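Local structure of pirin-like protein (Geobacillus kaustophilus, 2P17) at residues 89-94 against 127-132. The protein is of uncharacterised function but belongs to the pirin family of cupin-fold proteins and binds one iron ion per subunit. Numbering follows the deposited sequence.
Sequences QWMTAG and PRYQNL
Y129 donates its phenol hydrogen from OH to OE1 of Q89 at 2.6 Å, joining two antiparallel strands of the iron-binding cupin domain on the face that carries Q89, M91 and Y129. The side chain of Q89 crosses the tyrosine at a slant, toward the hydroxyl end. Its CG sits in the crowded position between backbone N and carbonyl carbon (chi1 63°); CB passes 3.6 Å from CE1 of Y129, CG lies a little farther off, and CD meets the ring at its edge, in plane. At the tip, OE1 accepts the phenol on a lone pair, the amide turned 74° from the ring. N131 ND2 and S81 OG also bond to the Y129 hydroxyl, H73 stacks on the ring, and M91, present as selenomethionine, brings CB to the ring edge and touches H99, which binds the iron.

On the other face, Q130 lies alongside W90, its NE2 3.9 Å from CD1 of the indole, and CD1 of L132 packs against CE3 of the same ring. A water there donates to W90 O and T92 OG1 and accepts from Q130 NE2; T92 OG1 also bonds to E61, and Q130 OE1 to the backbone N of K162. Four backbone bonds pair W90 with Q130 and T92 with R128. With OE1 held by Y129 and NE2 donating to T64 and E101, the Q89 amide is fixed in rotation and probably helps orient E101, the predicted iron ligand.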
ATOM      1  N   GLN A  89      -8.170   3.423   3.808  1.00  9.04           N
ATOM      2  CA  GLN A  89      -8.241   4.772   4.365  1.00  9.91           C
ATOM      3  C   GLN A  89      -6.871   5.433   4.312  1.00  9.49           C
ATOM      4  O   GLN A  89      -5.834   4.761   4.426  1.00  9.65           O
ATOM      5  CB  GLN A  89      -8.802   4.777   5.793  1.00  9.93           C
ATOM      6  CG  GLN A  89      -7.924   4.022   6.780  1.00 11.49           C
ATOM      7  CD  GLN A  89      -8.598   3.736   8.127  1.00 11.03           C
ATOM      8  OE1 GLN A  89      -9.721   4.162   8.392  1.00 12.42           O
ATOM      9  NE2 GLN A  89      -7.889   3.006   8.985  1.00 12.74           N
ATOM     10  N   TRP A  90      -6.882   6.748   4.157  1.00  9.35           N
ATOM     11  CA  TRP A  90      -5.671   7.539   4.007  1.00  9.53           C
ATOM     12  C   TRP A  90      -5.718   8.615   5.082  1.00  9.99           C
ATOM     13  O   TRP A  90      -6.558   9.518   5.025  1.00  9.89           O
ATOM     14  CB  TRP A  90      -5.659   8.174   2.618  1.00  9.78           C
ATOM     15  CG  TRP A  90      -4.306   8.533   2.094  1.00  9.83           C
ATOM     16  CD1 TRP A  90      -3.508   9.587   2.486  1.00  9.98           C
ATOM     17  CD2 TRP A  90      -3.593   7.843   1.068  1.00  9.33           C
ATOM     18  NE1 TRP A  90      -2.340   9.587   1.748  1.00  9.44           N
ATOM     19  CE2 TRP A  90      -2.364   8.521   0.880  1.00  9.49           C
ATOM     20  CE3 TRP A  90      -3.868   6.703   0.286  1.00  9.04           C
ATOM     21  CZ2 TRP A  90      -1.410   8.092  -0.053  1.00  9.09           C
ATOM     22  CZ3 TRP A  90      -2.925   6.276  -0.638  1.00 10.33           C
ATOM     23  CH2 TRP A  90      -1.707   6.970  -0.800  1.00 10.13           C
HETATM   24  N   MSE A  91      -4.835   8.516   6.069  1.00 10.25           N
HETATM   25  CA  MSE A  91      -4.866   9.467   7.165  1.00 11.78           C
HETATM   26  C   MSE A  91      -3.598  10.296   7.152  1.00 10.73           C
HETATM   27  O   MSE A  91      -2.502   9.767   7.301  1.00 10.81           O
HETATM   28  CB  MSE A  91      -5.029   8.759   8.504  1.00 12.99           C
HETATM   29  CG  MSE A  91      -5.254   9.745   9.636  1.00 15.90           C
HETATM   30 SE   MSE A  91      -5.209   8.967  11.416  0.50 14.96          SE
HETATM   31  CE  MSE A  91      -5.597   7.113  10.988  1.00 21.72           C
ATOM     32  N   THR A  92      -3.758  11.597   6.952  1.00 10.02           N
ATOM     33  CA  THR A  92      -2.640  12.531   7.030  1.00  9.76           C
ATOM     34  C   THR A  92      -2.548  13.021   8.467  1.00  9.60           C
ATOM     35  O   THR A  92      -3.452  13.708   8.944  1.00 10.26           O
ATOM     36  CB  THR A  92      -2.850  13.720   6.077  1.00  9.66           C
ATOM     37  OG1 THR A  92      -3.115  13.212   4.763  1.00  9.89           O
ATOM     38  CG2 THR A  92      -1.625  14.635   6.047  1.00 11.07           C
ATOM     39  N   ALA A  93      -1.464  12.675   9.157  1.00  9.63           N
ATOM     40  CA  ALA A  93      -1.327  13.098  10.559  1.00  9.96           C
ATOM     41  C   ALA A  93      -0.871  14.552  10.670  1.00 10.45           C
ATOM     42  O   ALA A  93      -1.352  15.270  11.543  1.00 10.29           O
ATOM     43  CB  ALA A  93      -0.382  12.187  11.312  1.00  9.91           C
ATOM     44  N   GLY A  94       0.046  14.965   9.799  1.00 10.29           N
ATOM     45  CA  GLY A  94       0.566  16.333   9.779  1.00 10.83           C
ATOM     46  C   GLY A  94       0.975  16.827  11.158  1.00 10.42           C
ATOM     47  O   GLY A  94       1.709  16.154  11.878  1.00 11.07           O
ATOM     48  N   PRO A 127      -4.253  17.914   9.910  1.00 14.00           N
ATOM     49  CA  PRO A 127      -4.647  16.511   9.733  1.00 13.55           C
ATOM     50  C   PRO A 127      -5.870  16.383   8.830  1.00 12.99           C
ATOM     51  O   PRO A 127      -6.724  17.282   8.788  1.00 13.28           O
ATOM     52  CB  PRO A 127      -4.965  16.025  11.155  1.00 13.94           C
ATOM     53  CG  PRO A 127      -5.091  17.257  11.988  1.00 15.44           C
ATOM     54  CD  PRO A 127      -4.351  18.363  11.312  1.00 14.55           C
ATOM     55  N   ARG A 128      -5.947  15.266   8.111  1.00 12.48           N
ATOM     56  CA  ARG A 128      -7.019  15.032   7.144  1.00 13.24           C
ATOM     57  C   ARG A 128      -7.238  13.527   7.061  1.00 12.44           C
ATOM     58  O   ARG A 128      -6.289  12.747   7.182  1.00 12.79           O
ATOM     59  CB  ARG A 128      -6.620  15.637   5.784  1.00 13.80           C
ATOM     60  CG  ARG A 128      -7.405  15.221   4.545  1.00 16.28           C
ATOM     61  CD  ARG A 128      -6.865  15.968   3.319  0.70 15.91           C
ATOM     62  NE  ARG A 128      -5.542  15.540   2.827  0.80 19.26           N
ATOM     63  CZ  ARG A 128      -4.827  16.243   1.943  1.00 19.64           C
ATOM     64  NH1 ARG A 128      -5.298  17.399   1.497  1.00 20.73           N
ATOM     65  NH2 ARG A 128      -3.647  15.819   1.511  1.00 19.56           N
ATOM     66  N   TYR A 129      -8.485  13.132   6.852  1.00 10.81           N
ATOM     67  CA  TYR A 129      -8.857  11.734   6.727  1.00 10.12           C
ATOM     68  C   TYR A 129      -9.639  11.539   5.440  1.00 10.04           C
ATOM     69  O   TYR A 129     -10.542  12.316   5.123  1.00 10.86           O
ATOM     70  CB  TYR A 129      -9.703  11.300   7.933  1.00 10.24           C
ATOM     71  CG  TYR A 129     -10.174   9.866   7.841  1.00 10.83           C
ATOM     72  CD1 TYR A 129      -9.300   8.807   8.106  1.00 10.99           C
ATOM     73  CD2 TYR A 129     -11.487   9.567   7.483  1.00 10.90           C
ATOM     74  CE1 TYR A 129      -9.723   7.500   8.014  1.00 10.43           C
ATOM     75  CE2 TYR A 129     -11.929   8.245   7.379  1.00  9.59           C
ATOM     76  CZ  TYR A 129     -11.038   7.221   7.655  1.00  8.89           C
ATOM     77  OH  TYR A 129     -11.459   5.914   7.576  1.00  9.98           O
ATOM     78  N   GLN A 130      -9.258  10.512   4.689  1.00  9.20           N
ATOM     79  CA  GLN A 130      -9.981  10.111   3.483  1.00  9.12           C
ATOM     80  C   GLN A 130     -10.386   8.652   3.591  1.00 10.03           C
ATOM     81  O   GLN A 130      -9.542   7.779   3.804  1.00 10.14           O
ATOM     82  CB  GLN A 130      -9.118  10.310   2.241  1.00  9.77           C
ATOM     83  CG  GLN A 130      -8.544  11.686   2.088  1.00  8.60           C
ATOM     84  CD  GLN A 130      -7.640  11.776   0.892  1.00  9.03           C
ATOM     85  OE1 GLN A 130      -8.109  11.771  -0.255  1.00  9.91           O
ATOM     86  NE2 GLN A 130      -6.336  11.858   1.136  1.00  8.50           N
ATOM     87  N   ASN A 131     -11.682   8.403   3.462  1.00 10.65           N
ATOM     88  CA  ASN A 131     -12.217   7.046   3.428  1.00 11.07           C
ATOM     89  C   ASN A 131     -12.391   6.636   1.965  1.00 11.40           C
ATOM     90  O   ASN A 131     -13.160   7.250   1.219  1.00 11.81           O
ATOM     91  CB  ASN A 131     -13.546   6.995   4.191  1.00 12.37           C
ATOM     92  CG  ASN A 131     -14.020   5.587   4.447  1.00 14.05           C
ATOM     93  OD1 ASN A 131     -14.622   4.964   3.581  1.00 17.96           O
ATOM     94  ND2 ASN A 131     -13.748   5.074   5.645  1.00 15.95           N
ATOM     95  N   LEU A 132     -11.660   5.605   1.554  1.00 11.61           N
ATOM     96  CA  LEU A 132     -11.577   5.227   0.146  1.00 12.14           C
ATOM     97  C   LEU A 132     -12.230   3.874  -0.089  1.00 11.94           C
ATOM     98  O   LEU A 132     -11.575   2.843  -0.058  1.00 11.57           O
ATOM     99  CB  LEU A 132     -10.111   5.214  -0.318  1.00 11.95           C
ATOM    100  CG  LEU A 132      -9.318   6.500  -0.073  1.00 12.60           C
ATOM    101  CD1 LEU A 132      -7.846   6.311  -0.439  1.00 13.74           C
ATOM    102  CD2 LEU A 132      -9.932   7.696  -0.812  1.00 12.73           C
TER
HETATM  103  O   HOH W   1      -5.646  12.031   3.952  1.00 15.22           O